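Local coordinates for uncharacterized protein (Deinococcus radiodurans, PDB 3GG7) that is of unknown function but binds manganese and, as a TatD-type member of the metal-dependent hydrolases, probably cleaves ester bonds, perhaps those of DNA, at residues V17-A22 / A207-V212; R82-V87 / R119-H124; G143-H148 / L163-S168. All coordinates share one frame; numbering follows the deposited sequence.

Interaction 1. Residues V17-A22 / A207-V212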
ATOM      1  N   VAL A  17       2.672   3.742 -19.172  1.00 23.40           N
ATOM      2  CA  VAL A  17       4.072   3.992 -19.507  1.00 23.75           C
ATOM      3  C   VAL A  17       4.437   5.472 -19.346  1.00 23.58           C
ATOM      4  O   VAL A  17       5.529   5.783 -18.862  1.00 22.75           O
ATOM      5  CB  VAL A  17       4.402   3.493 -20.945  1.00 23.91           C
ATOM      6  CG1 VAL A  17       5.781   3.962 -21.397  1.00 25.85           C
ATOM      7  CG2 VAL A  17       4.260   1.973 -21.016  1.00 25.00           C
ATOM      8  N   ALA A  18       3.557   6.393 -19.749  1.00 23.79           N
ATOM      9  CA  ALA A  18       3.840   7.813 -19.577  1.00 23.95           C
ATOM     10  C   ALA A  18       4.032   8.175 -18.105  1.00 22.99           C
ATOM     11  O   ALA A  18       4.903   8.975 -17.762  1.00 23.81           O
ATOM     12  CB  ALA A  18       2.727   8.680 -20.209  1.00 23.89           C
ATOM     13  N   VAL A  19       3.212   7.582 -17.232  1.00 22.66           N
ATOM     14  CA  VAL A  19       3.305   7.884 -15.821  1.00 22.54           C
ATOM     15  C   VAL A  19       4.618   7.295 -15.282  1.00 22.09           C
ATOM     16  O   VAL A  19       5.325   7.955 -14.562  1.00 21.80           O
ATOM     17  CB  VAL A  19       2.074   7.382 -15.039  1.00 22.83           C
ATOM     18  CG1 VAL A  19       2.223   7.665 -13.559  1.00 22.56           C
ATOM     19  CG2 VAL A  19       0.775   8.035 -15.599  1.00 24.07           C
ATOM     20  N   ALA A  20       4.928   6.060 -15.639  1.00 22.42           N
ATOM     21  CA  ALA A  20       6.196   5.431 -15.224  1.00 22.13           C
ATOM     22  C   ALA A  20       7.413   6.222 -15.669  1.00 22.88           C
ATOM     23  O   ALA A  20       8.334   6.425 -14.894  1.00 21.94           O
ATOM     24  CB  ALA A  20       6.281   4.003 -15.758  1.00 22.09           C
ATOM     25  N   ARG A  21       7.434   6.662 -16.930  1.00 23.15           N
ATOM     26  CA  ARG A  21       8.504   7.512 -17.433  1.00 24.32           C
ATOM     27  C   ARG A  21       8.638   8.800 -16.633  1.00 23.43           C
ATOM     28  O   ARG A  21       9.729   9.248 -16.320  1.00 22.99           O
ATOM     29  CB  ARG A  21       8.237   7.897 -18.887  1.00 25.49           C
ATOM     30  CG  ARG A  21       8.642   6.915 -19.905  1.00 30.57           C
ATOM     31  CD  ARG A  21       8.790   7.644 -21.258  1.00 36.40           C
ATOM     32  NE  ARG A  21       8.402   6.785 -22.368  1.00 41.49           N
ATOM     33  CZ  ARG A  21       7.226   6.816 -22.997  1.00 43.66           C
ATOM     34  NH1 ARG A  21       7.020   5.962 -23.991  1.00 45.27           N
ATOM     35  NH2 ARG A  21       6.260   7.678 -22.655  1.00 44.20           N
ATOM     36  N   ALA A  22       7.504   9.421 -16.330  1.00 22.90           N
ATOM     37  CA  ALA A  22       7.491  10.661 -15.572  1.00 23.31           C
ATOM     38  C   ALA A  22       8.059  10.482 -14.162  1.00 23.54           C
ATOM     39  O   ALA A  22       8.694  11.374 -13.605  1.00 23.44           O
ATOM     40  CB  ALA A  22       6.073  11.212 -15.512  1.00 23.73           C
ATOM     41  N   ALA A 207      -5.317  11.546  -8.838  1.00 23.77           N
ATOM     42  CA  ALA A 207      -3.958  11.793  -8.357  1.00 21.99           C
ATOM     43  C   ALA A 207      -2.893  11.131  -9.217  1.00 22.15           C
ATOM     44  O   ALA A 207      -3.118  10.042  -9.783  1.00 22.63           O
ATOM     45  CB  ALA A 207      -3.804  11.320  -6.940  1.00 22.00           C
ATOM     46  N   LEU A 208      -1.769  11.834  -9.345  1.00 21.96           N
ATOM     47  CA  LEU A 208      -0.540  11.312  -9.947  1.00 22.29           C
ATOM     48  C   LEU A 208       0.500  11.125  -8.864  1.00 21.53           C
ATOM     49  O   LEU A 208       0.433  11.769  -7.807  1.00 21.18           O
ATOM     50  CB  LEU A 208      -0.008  12.291 -11.003  1.00 22.97           C
ATOM     51  CG  LEU A 208      -0.875  12.374 -12.248  1.00 24.72           C
ATOM     52  CD1 LEU A 208      -0.508  13.674 -12.978  1.00 26.35           C
ATOM     53  CD2 LEU A 208      -0.665  11.116 -13.112  1.00 26.36           C
ATOM     54  N   PRO A 209       1.497  10.249  -9.096  1.00 20.79           N
ATOM     55  CA  PRO A 209       2.483   9.960  -8.044  1.00 21.44           C
ATOM     56  C   PRO A 209       3.181  11.183  -7.461  1.00 21.50           C
ATOM     57  O   PRO A 209       3.458  11.226  -6.251  1.00 22.23           O
ATOM     58  CB  PRO A 209       3.476   9.018  -8.732  1.00 21.56           C
ATOM     59  CG  PRO A 209       2.681   8.364  -9.795  1.00 21.07           C
ATOM     60  CD  PRO A 209       1.666   9.377 -10.265  1.00 21.12           C
ATOM     61  N   TRP A 210       3.445  12.180  -8.286  1.00 21.73           N
ATOM     62  CA  TRP A 210       4.178  13.327  -7.813  1.00 22.54           C
ATOM     63  C   TRP A 210       3.309  14.277  -6.971  1.00 22.32           C
ATOM     64  O   TRP A 210       3.826  15.220  -6.367  1.00 22.93           O
ATOM     65  CB  TRP A 210       4.927  14.040  -8.958  1.00 23.37           C
ATOM     66  CG  TRP A 210       4.191  14.201 -10.242  1.00 24.53           C
ATOM     67  CD1 TRP A 210       3.533  15.316 -10.675  1.00 26.44           C
ATOM     68  CD2 TRP A 210       4.063  13.234 -11.285  1.00 24.13           C
ATOM     69  NE1 TRP A 210       3.008  15.102 -11.910  1.00 26.47           N
ATOM     70  CE2 TRP A 210       3.316  13.831 -12.319  1.00 25.40           C
ATOM     71  CE3 TRP A 210       4.509  11.917 -11.454  1.00 24.44           C
ATOM     72  CZ2 TRP A 210       2.988  13.148 -13.496  1.00 24.14           C
ATOM     73  CZ3 TRP A 210       4.191  11.245 -12.616  1.00 25.47           C
ATOM     74  CH2 TRP A 210       3.430  11.851 -13.622  1.00 23.84           C
ATOM     75  N   ASP A 211       2.009  13.983  -6.840  1.00 21.56           N
ATOM     76  CA  ASP A 211       1.163  14.697  -5.885  1.00 21.93           C
ATOM     77  C   ASP A 211       1.543  14.324  -4.454  1.00 22.19           C
ATOM     78  O   ASP A 211       1.023  14.905  -3.481  1.00 23.12           O
ATOM     79  CB  ASP A 211      -0.325  14.354  -6.084  1.00 21.68           C
ATOM     80  CG  ASP A 211      -0.926  14.937  -7.339  1.00 22.76           C
ATOM     81  OD1 ASP A 211      -0.526  16.044  -7.765  1.00 26.73           O
ATOM     82  OD2 ASP A 211      -1.831  14.298  -7.913  1.00 21.89           O
ATOM     83  N   VAL A 212       2.414  13.334  -4.309  1.00 22.89           N
ATOM     84  CA  VAL A 212       2.959  12.957  -2.997  1.00 22.95           C
ATOM     85  C   VAL A 212       3.754  14.104  -2.366  1.00 24.53           C
ATOM     86  O   VAL A 212       3.900  14.123  -1.150  1.00 24.09           O
ATOM     87  CB  VAL A 212       3.776  11.605  -3.057  1.00 23.63           C
ATOM     88  CG1 VAL A 212       5.185  11.801  -3.562  1.00 22.78           C
ATOM     89  CG2 VAL A 212       3.783  10.899  -1.702  1.00 24.75           C
TER
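Trp210 reaches the helix 16-25 with the benzo end of its indole and meets Ala22 most closely: the methyl CB of Ala22 lies 3.3 Å from Trp210 CH2, with CZ3 only slightly farther off. The methyl comes in obliquely to the ring. One turn back along the helix, the carbonyl oxygen Val19 O sits at the rim of the same indole, close to its plane, 4.0 Å from Trp210 CZ3. Trp210 CG lies between its backbone N and carbonyl carbon (chi1 42°), from which the indole extends toward the helix, and on the segment's own side Leu208 CB covers the centre of one ring face. Beyond the contact, Arg26 adds a cation-pi interaction to the indole.

Val19 spreads its two methyls over different partners. CG1, anti to the backbone N (chi1 178°), faces the proline ring and stands 3.8 Å from Pro209 CD, the two side chains crossing obliquely; CG2 makes a looser contact with Leu208 CD2 at 4.2 Å. Pro209, which also touches Asp5 and Val8 of strand 4-8, opens a short 3-10 turn, and Asp211 braces it by taking the N-H of Leu208 on OD2 at 2.9 Å, from above the carboxylate plane.

The contact joins the first helix of the TIM-barrel-type fold to the chain leading into helix 212-223. Apart from Val19 O at the indole edge, carbon meets carbon, so the fit probably rests on shape and on partial burial of apolar surface, while the polar bonds serve to keep each segment in its own form.

Interaction 2. Residues R82-V87 / R119-H124. With MN (manganese (II) ion), chain B.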
ATOM      1  N   ARG A  82       9.628  -9.000  -3.859  1.00 20.54           N
ATOM      2  CA  ARG A  82       9.642  -8.857  -2.404  1.00 20.79           C
ATOM      3  C   ARG A  82       8.408  -8.123  -1.889  1.00 19.82           C
ATOM      4  O   ARG A  82       8.228  -8.000  -0.672  1.00 19.46           O
ATOM      5  CB  ARG A  82      10.945  -8.203  -1.931  1.00 22.19           C
ATOM      6  CG  ARG A  82      11.139  -6.761  -2.181  1.00 22.56           C
ATOM      7  CD  ARG A  82      12.620  -6.293  -1.896  1.00 25.43           C
ATOM      8  NE  ARG A  82      13.654  -6.943  -2.722  1.00 27.90           N
ATOM      9  CZ  ARG A  82      14.753  -7.571  -2.268  1.00 31.91           C
ATOM     10  NH1 ARG A  82      15.028  -7.661  -0.965  1.00 32.23           N
ATOM     11  NH2 ARG A  82      15.596  -8.138  -3.117  1.00 34.84           N
ATOM     12  N   PHE A  83       7.541  -7.637  -2.795  1.00 19.24           N
ATOM     13  CA  PHE A  83       6.419  -6.784  -2.426  1.00 18.39           C
ATOM     14  C   PHE A  83       5.107  -7.421  -2.832  1.00 18.08           C
ATOM     15  O   PHE A  83       4.952  -7.872  -3.982  1.00 17.56           O
ATOM     16  CB  PHE A  83       6.495  -5.412  -3.095  1.00 18.85           C
ATOM     17  CG  PHE A  83       7.824  -4.707  -2.913  1.00 18.47           C
ATOM     18  CD1 PHE A  83       8.132  -4.061  -1.714  1.00 21.28           C
ATOM     19  CD2 PHE A  83       8.734  -4.651  -3.954  1.00 20.58           C
ATOM     20  CE1 PHE A  83       9.353  -3.409  -1.581  1.00 20.62           C
ATOM     21  CE2 PHE A  83       9.943  -4.008  -3.817  1.00 20.79           C
ATOM     22  CZ  PHE A  83      10.231  -3.362  -2.610  1.00 21.52           C
ATOM     23  N   VAL A  84       4.169  -7.448  -1.891  1.00 17.14           N
ATOM     24  CA  VAL A  84       2.815  -7.987  -2.094  1.00 17.45           C
ATOM     25  C   VAL A  84       1.815  -6.863  -1.866  1.00 18.22           C
ATOM     26  O   VAL A  84       1.843  -6.203  -0.832  1.00 19.85           O
ATOM     27  CB  VAL A  84       2.538  -9.199  -1.163  1.00 17.84           C
ATOM     28  CG1 VAL A  84       1.038  -9.540  -1.076  1.00 20.42           C
ATOM     29  CG2 VAL A  84       3.367 -10.387  -1.710  1.00 17.71           C
ATOM     30  N   GLY A  85       0.941  -6.605  -2.837  1.00 17.80           N
ATOM     31  CA  GLY A  85      -0.112  -5.603  -2.702  1.00 17.79           C
ATOM     32  C   GLY A  85      -0.674  -5.293  -4.078  1.00 17.20           C
ATOM     33  O   GLY A  85       0.011  -5.505  -5.081  1.00 16.87           O
ATOM     34  N   GLU A  86      -1.919  -4.801  -4.160  1.00 17.31           N
ATOM     35  CA  GLU A  86      -2.767  -4.510  -3.010  1.00 16.98           C
ATOM     36  C   GLU A  86      -3.508  -5.773  -2.580  1.00 16.91           C
ATOM     37  O   GLU A  86      -4.076  -6.496  -3.407  1.00 17.77           O
ATOM     38  CB  GLU A  86      -3.776  -3.435  -3.423  1.00 17.58           C
ATOM     39  CG  GLU A  86      -4.696  -2.989  -2.301  1.00 17.69           C
ATOM     40  CD  GLU A  86      -5.319  -1.638  -2.529  1.00 20.18           C
ATOM     41  OE1 GLU A  86      -5.100  -1.037  -3.619  1.00 18.58           O
ATOM     42  OE2 GLU A  86      -6.018  -1.172  -1.608  1.00 19.86           O
ATOM     43  N   VAL A  87      -3.507  -6.036  -1.262  1.00 17.32           N
ATOM     44  CA  VAL A  87      -4.178  -7.210  -0.677  1.00 17.84           C
ATOM     45  C   VAL A  87      -4.936  -6.745   0.552  1.00 18.16           C
ATOM     46  O   VAL A  87      -4.652  -5.656   1.056  1.00 19.66           O
ATOM     47  CB  VAL A  87      -3.212  -8.326  -0.296  1.00 17.54           C
ATOM     48  CG1 VAL A  87      -2.498  -8.907  -1.541  1.00 18.84           C
ATOM     49  CG2 VAL A  87      -2.170  -7.836   0.725  1.00 19.09           C
ATOM     50  N   ARG A 119       7.076 -11.327   3.135  1.00 22.71           N
ATOM     51  CA  ARG A 119       7.073 -10.240   2.144  1.00 21.50           C
ATOM     52  C   ARG A 119       6.696  -8.918   2.804  1.00 21.78           C
ATOM     53  O   ARG A 119       6.138  -8.889   3.918  1.00 22.47           O
ATOM     54  CB  ARG A 119       6.049 -10.546   1.020  1.00 21.39           C
ATOM     55  CG  ARG A 119       6.373 -11.762   0.158  1.00 20.62           C
ATOM     56  CD  ARG A 119       7.607 -11.496  -0.678  1.00 20.60           C
ATOM     57  NE  ARG A 119       7.933 -12.538  -1.638  1.00 21.48           N
ATOM     58  CZ  ARG A 119       8.664 -13.618  -1.371  1.00 22.73           C
ATOM     59  NH1 ARG A 119       9.065 -13.886  -0.129  1.00 23.80           N
ATOM     60  NH2 ARG A 119       8.938 -14.486  -2.333  1.00 22.90           N
ATOM     61  N   ILE A 120       6.983  -7.829   2.108  1.00 19.91           N
ATOM     62  CA  ILE A 120       6.527  -6.498   2.472  1.00 20.02           C
ATOM     63  C   ILE A 120       5.129  -6.366   1.861  1.00 19.97           C
ATOM     64  O   ILE A 120       4.964  -6.532   0.651  1.00 19.91           O
ATOM     65  CB  ILE A 120       7.476  -5.425   1.934  1.00 20.30           C
ATOM     66  CG1 ILE A 120       8.838  -5.506   2.643  1.00 22.28           C
ATOM     67  CG2 ILE A 120       6.848  -4.043   2.067  1.00 20.86           C
ATOM     68  CD1 ILE A 120       9.944  -4.740   1.902  1.00 24.14           C
ATOM     69  N   LEU A 121       4.125  -6.111   2.695  1.00 20.08           N
ATOM     70  CA  LEU A 121       2.714  -6.160   2.291  1.00 20.77           C
ATOM     71  C   LEU A 121       2.137  -4.747   2.309  1.00 19.49           C
ATOM     72  O   LEU A 121       2.294  -4.018   3.304  1.00 20.62           O
ATOM     73  CB  LEU A 121       1.912  -7.011   3.277  1.00 21.61           C
ATOM     74  CG  LEU A 121       2.603  -8.273   3.785  1.00 25.88           C
ATOM     75  CD1 LEU A 121       1.786  -8.849   4.919  1.00 27.43           C
ATOM     76  CD2 LEU A 121       2.785  -9.260   2.678  1.00 27.46           C
ATOM     77  N   SER A 122       1.436  -4.362   1.241  1.00 19.04           N
ATOM     78  CA  SER A 122       0.680  -3.107   1.203  1.00 18.58           C
ATOM     79  C   SER A 122      -0.799  -3.474   1.252  1.00 18.88           C
ATOM     80  O   SER A 122      -1.366  -4.048   0.295  1.00 19.11           O
ATOM     81  CB  SER A 122       1.027  -2.287  -0.031  1.00 18.52           C
ATOM     82  OG  SER A 122       0.370  -1.052   0.017  1.00 17.95           O
ATOM     83  N   ILE A 123      -1.432  -3.174   2.383  1.00 18.89           N
ATOM     84  CA  ILE A 123      -2.689  -3.787   2.773  1.00 18.53           C
ATOM     85  C   ILE A 123      -3.857  -2.785   2.840  1.00 19.04           C
ATOM     86  O   ILE A 123      -3.736  -1.716   3.435  1.00 20.20           O
ATOM     87  CB  ILE A 123      -2.515  -4.483   4.151  1.00 19.29           C
ATOM     88  CG1 ILE A 123      -1.482  -5.587   4.053  1.00 19.52           C
ATOM     89  CG2 ILE A 123      -3.861  -5.046   4.682  1.00 19.32           C
ATOM     90  CD1 ILE A 123      -1.025  -6.098   5.436  1.00 24.30           C
ATOM     91  N   HIS A 124      -4.967  -3.192   2.217  1.00 18.91           N
ATOM     92  CA  HIS A 124      -6.284  -2.545   2.266  1.00 18.42           C
ATOM     93  C   HIS A 124      -7.018  -3.007   3.511  1.00 18.52           C
ATOM     94  O   HIS A 124      -7.062  -4.210   3.787  1.00 18.90           O
ATOM     95  CB  HIS A 124      -7.058  -3.006   1.018  1.00 18.32           C
ATOM     96  CG  HIS A 124      -8.336  -2.283   0.756  1.00 21.25           C
ATOM     97  ND1 HIS A 124      -8.462  -1.324  -0.226  1.00 24.27           N
ATOM     98  CD2 HIS A 124      -9.572  -2.443   1.282  1.00 21.73           C
ATOM     99  CE1 HIS A 124      -9.704  -0.870  -0.253  1.00 25.17           C
ATOM    100  NE2 HIS A 124     -10.408  -1.552   0.637  1.00 23.83           N
TER
HETATM  101 MN    MN B 253      -4.850   1.047  -3.879  1.00 16.50          MN
HETATM  102  O   HOH W   1      -6.572   1.528  -2.903  1.00 22.24           O
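The ring of Phe83 runs alongside the side chain of Ile120, both pointing the same way, with Ile120 CD1 3.8 Å from Phe83 CE1; Arg82 CG lies over the centre of one ring face. A second ring, the imidazole of His124, meets Glu86 OE2 at its edge, in the ring plane. These pairs belong to two parallel neighbours of a TIM-barrel-type fold, joined through helix 99-115 as a beta-alpha-beta unit.

The ladder runs from Ile120 N to Arg82 O, through Val84 N to Ile120 O and Ser122 N to Val84 O, and then changes register by one residue at a beta bulge. A cis peptide precedes Glu86 at this corner, and beyond it Val87 N makes a weak bond to Ser122 O before His124 N closes firmly on Val87 O at 2.7 Å. At Gly85 a CB would collide with that of Ser122. On the face turned to helix 99-115, Val84 CB packs 3.8 Å from Leu121 CD2, and Val84 CG2 touches the methylenes of Arg119, whose chain crosses it at about a right angle. The guanidinium of Arg119 goes on to the carbonyl of His116, and Ser122 OG bonds to His7.

Glu86 swings its CG anti to the backbone N (chi1 -178°), and the extended chain beyond it carries the carboxylate to the manganese, which His7, His9 and Asp196 also bind. OE1 binds the metal at 2.1 Å. OE2 accepts a hydrogen bond from a metal-bound water and another from His124 ND1, the latter 2.8 Å long, met on the anti side and 32° out of the carboxylate plane.

Interaction 3. Residues G143-H148 / L163-S168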
ATOM      1  N   GLY A 143       5.284 -11.455   7.027  1.00 25.01           N
ATOM      2  CA  GLY A 143       6.228 -10.405   6.708  1.00 24.64           C
ATOM      3  C   GLY A 143       5.899  -9.109   7.405  1.00 24.50           C
ATOM      4  O   GLY A 143       5.406  -9.115   8.540  1.00 25.82           O
ATOM      5  N   THR A 144       6.203  -7.988   6.750  1.00 22.41           N
ATOM      6  CA  THR A 144       6.040  -6.652   7.329  1.00 22.89           C
ATOM      7  C   THR A 144       4.799  -5.998   6.752  1.00 21.90           C
ATOM      8  O   THR A 144       4.765  -5.722   5.545  1.00 20.98           O
ATOM      9  CB  THR A 144       7.262  -5.743   7.061  1.00 23.73           C
ATOM     10  OG1 THR A 144       8.423  -6.383   7.594  1.00 26.01           O
ATOM     11  CG2 THR A 144       7.076  -4.332   7.711  1.00 25.23           C
ATOM     12  N   PRO A 145       3.767  -5.771   7.575  1.00 21.12           N
ATOM     13  CA  PRO A 145       2.516  -5.238   7.051  1.00 21.94           C
ATOM     14  C   PRO A 145       2.481  -3.736   7.037  1.00 21.00           C
ATOM     15  O   PRO A 145       2.703  -3.084   8.068  1.00 22.49           O
ATOM     16  CB  PRO A 145       1.462  -5.777   8.027  1.00 21.60           C
ATOM     17  CG  PRO A 145       2.186  -6.011   9.322  1.00 22.76           C
ATOM     18  CD  PRO A 145       3.655  -6.169   8.994  1.00 21.36           C
ATOM     19  N   ILE A 146       2.197  -3.155   5.880  1.00 19.98           N
ATOM     20  CA  ILE A 146       1.954  -1.735   5.790  1.00 19.25           C
ATOM     21  C   ILE A 146       0.471  -1.515   5.604  1.00 19.88           C
ATOM     22  O   ILE A 146      -0.120  -2.006   4.630  1.00 20.35           O
ATOM     23  CB  ILE A 146       2.655  -1.111   4.559  1.00 19.19           C
ATOM     24  CG1 ILE A 146       4.138  -1.468   4.532  1.00 19.62           C
ATOM     25  CG2 ILE A 146       2.460   0.396   4.578  1.00 20.44           C
ATOM     26  CD1 ILE A 146       4.807  -1.182   3.146  1.00 21.45           C
ATOM     27  N   LEU A 147      -0.140  -0.759   6.500  1.00 19.64           N
ATOM     28  CA  LEU A 147      -1.525  -0.432   6.339  1.00 19.70           C
ATOM     29  C   LEU A 147      -1.616   0.804   5.487  1.00 19.83           C
ATOM     30  O   LEU A 147      -1.227   1.905   5.878  1.00 20.56           O
ATOM     31  CB  LEU A 147      -2.205  -0.250   7.710  1.00 19.91           C
ATOM     32  CG  LEU A 147      -2.122  -1.503   8.563  1.00 20.92           C
ATOM     33  CD1 LEU A 147      -2.885  -1.233   9.862  1.00 23.56           C
ATOM     34  CD2 LEU A 147      -2.698  -2.705   7.872  1.00 24.14           C
ATOM     35  N   HIS A 148      -2.137   0.617   4.278  1.00 20.05           N
ATOM     36  CA  HIS A 148      -2.262   1.703   3.312  1.00 20.04           C
ATOM     37  C   HIS A 148      -3.578   2.466   3.557  1.00 21.26           C
ATOM     38  O   HIS A 148      -4.624   1.861   3.788  1.00 20.80           O
ATOM     39  CB  HIS A 148      -2.143   1.125   1.893  1.00 20.61           C
ATOM     40  CG  HIS A 148      -3.308   1.415   1.004  1.00 18.78           C
ATOM     41  ND1 HIS A 148      -3.511   2.646   0.420  1.00 20.74           N
ATOM     42  CD2 HIS A 148      -4.314   0.619   0.566  1.00 22.48           C
ATOM     43  CE1 HIS A 148      -4.611   2.600  -0.316  1.00 23.47           C
ATOM     44  NE2 HIS A 148      -5.117   1.384  -0.235  1.00 22.70           N
ATOM     45  N   LEU A 163       1.218  -4.544  16.906  1.00 27.91           N
ATOM     46  CA  LEU A 163       1.439  -5.704  16.059  1.00 28.12           C
ATOM     47  C   LEU A 163       2.577  -5.523  15.033  1.00 28.02           C
ATOM     48  O   LEU A 163       2.836  -6.420  14.213  1.00 29.75           O
ATOM     49  CB  LEU A 163       0.144  -6.067  15.314  1.00 27.88           C
ATOM     50  CG  LEU A 163      -0.928  -6.689  16.217  1.00 28.26           C
ATOM     51  CD1 LEU A 163      -2.281  -6.671  15.519  1.00 27.10           C
ATOM     52  CD2 LEU A 163      -0.541  -8.110  16.616  1.00 30.86           C
ATOM     53  N   GLY A 164       3.244  -4.379  15.066  1.00 28.08           N
ATOM     54  CA  GLY A 164       4.378  -4.125  14.178  1.00 27.23           C
ATOM     55  C   GLY A 164       4.006  -3.597  12.802  1.00 26.38           C
ATOM     56  O   GLY A 164       4.812  -3.706  11.852  1.00 26.97           O
ATOM     57  N   CYS A 165       2.810  -3.018  12.672  1.00 24.69           N
ATOM     58  CA  CYS A 165       2.406  -2.445  11.383  1.00 24.01           C
ATOM     59  C   CYS A 165       3.143  -1.161  11.110  1.00 23.51           C
ATOM     60  O   CYS A 165       3.504  -0.402  12.037  1.00 23.62           O
ATOM     61  CB  CYS A 165       0.911  -2.154  11.329  1.00 23.39           C
ATOM     62  SG  CYS A 165      -0.142  -3.613  11.322  1.00 23.58           S
ATOM     63  N   TRP A 166       3.379  -0.933   9.812  1.00 22.10           N
ATOM     64  CA  TRP A 166       3.775   0.354   9.262  1.00 21.92           C
ATOM     65  C   TRP A 166       2.563   1.001   8.597  1.00 20.60           C
ATOM     66  O   TRP A 166       1.515   0.367   8.513  1.00 20.77           O
ATOM     67  CB  TRP A 166       4.896   0.190   8.235  1.00 22.13           C
ATOM     68  CG  TRP A 166       6.208  -0.327   8.773  1.00 22.63           C
ATOM     69  CD1 TRP A 166       6.417  -1.411   9.566  1.00 24.05           C
ATOM     70  CD2 TRP A 166       7.480   0.215   8.488  1.00 20.73           C
ATOM     71  NE1 TRP A 166       7.760  -1.567   9.818  1.00 24.89           N
ATOM     72  CE2 TRP A 166       8.435  -0.582   9.152  1.00 21.81           C
ATOM     73  CE3 TRP A 166       7.909   1.315   7.737  1.00 22.80           C
ATOM     74  CZ2 TRP A 166       9.797  -0.314   9.097  1.00 23.07           C
ATOM     75  CZ3 TRP A 166       9.271   1.564   7.668  1.00 22.04           C
ATOM     76  CH2 TRP A 166      10.189   0.768   8.369  1.00 22.29           C
ATOM     77  N   PHE A 167       2.697   2.240   8.122  1.00 20.59           N
ATOM     78  CA  PHE A 167       1.597   3.000   7.570  1.00 20.61           C
ATOM     79  C   PHE A 167       2.040   3.797   6.383  1.00 20.92           C
ATOM     80  O   PHE A 167       3.063   4.463   6.458  1.00 21.54           O
ATOM     81  CB  PHE A 167       1.019   3.950   8.651  1.00 21.69           C
ATOM     82  CG  PHE A 167       0.700   3.238   9.918  1.00 23.55           C
ATOM     83  CD1 PHE A 167      -0.554   2.649  10.099  1.00 25.84           C
ATOM     84  CD2 PHE A 167       1.674   3.057  10.886  1.00 23.95           C
ATOM     85  CE1 PHE A 167      -0.833   1.927  11.236  1.00 26.99           C
ATOM     86  CE2 PHE A 167       1.411   2.318  12.028  1.00 24.73           C
ATOM     87  CZ  PHE A 167       0.141   1.767  12.209  1.00 26.10           C
ATOM     88  N   SER A 168       1.273   3.753   5.293  1.00 20.36           N
ATOM     89  CA  SER A 168       1.493   4.668   4.206  1.00 20.19           C
ATOM     90  C   SER A 168       0.313   5.618   4.150  1.00 20.30           C
ATOM     91  O   SER A 168      -0.839   5.214   4.141  1.00 21.42           O
ATOM     92  CB  SER A 168       1.766   3.937   2.862  1.00 19.19           C
ATOM     93  OG  SER A 168       0.711   3.054   2.498  1.00 20.41           O
TER
HETATM   94  O   HOH W   2      -2.060   4.518   6.588  1.00 23.74           O
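Strands 143-148 and 166-168 run parallel, their short axes 35° apart, and three backbone bonds link them: Trp166 N to Pro145 O, Leu147 N to Trp166 O, and Ser168 N to Leu147 O.

Leu147, Cys165 and Phe167 form the hydrophobic side. Leu147 lies beside Phe167, pointing the same way, its CD1 4.0 Å from Phe167 CE1. The same CD1 is 3.9 Å from Cys165 SG. The sulfur also rests 3.9 Å from Pro145 CG, and Ala160 of helix 154-162 touches both Leu147 and Cys165. That helix and the two strands make a beta-alpha-beta unit of the TIM-barrel-type fold. An alanine at Leu147 would probably open a gap beside Cys165 SG and Phe167 CE1, where CD1 packs, and leave both without that neighbour. On the other face Thr144 CG2, anti to the backbone N, approaches the indole of Trp166 obliquely, 3.5 Å from CD1, while Ile146 CG2 packs against Ser168 N.

At the metal-side end, a water bridges Leu147 O and Ser168 O. Ser168 OG is turned between the backbone N and the carbonyl carbon (chi1 57°) and reaches within 3.5 Å of His148 CB. Both residues bond to the carboxylate of Glu194, Ser168 OG to OE1 and His148 ND1 to OE2, and the His148 ring stacks with that of His7. Apolar contacts thus pack the two strands' side chains together on the helix side, while one shared carboxylate probably helps to orient His148, a residue predicted to bind a second metal.

Interactions 2 and 3 are consecutive pieces of one parallel sheet, their centres about 9 Å apart: strands 119-124 and 143-148 are neighbours, with probable backbone hydrogen bonds from Ile146 N to Leu121 O and from Ile123 N to Ile146 O. They follow each other along the chain, each spanning a beta-alpha-beta unit, and together bring Glu86, His124 and His148 to the metal-site end of the barrel. Interaction 1 brackets both in sequence, tying an early helix to the approach of helix 212-223; its centre is about 20 Å from that of interaction 2 and 24 Å from that of interaction 3. Strand pairing thus shapes the site, while the distant contact joins the early and late parts of the fold.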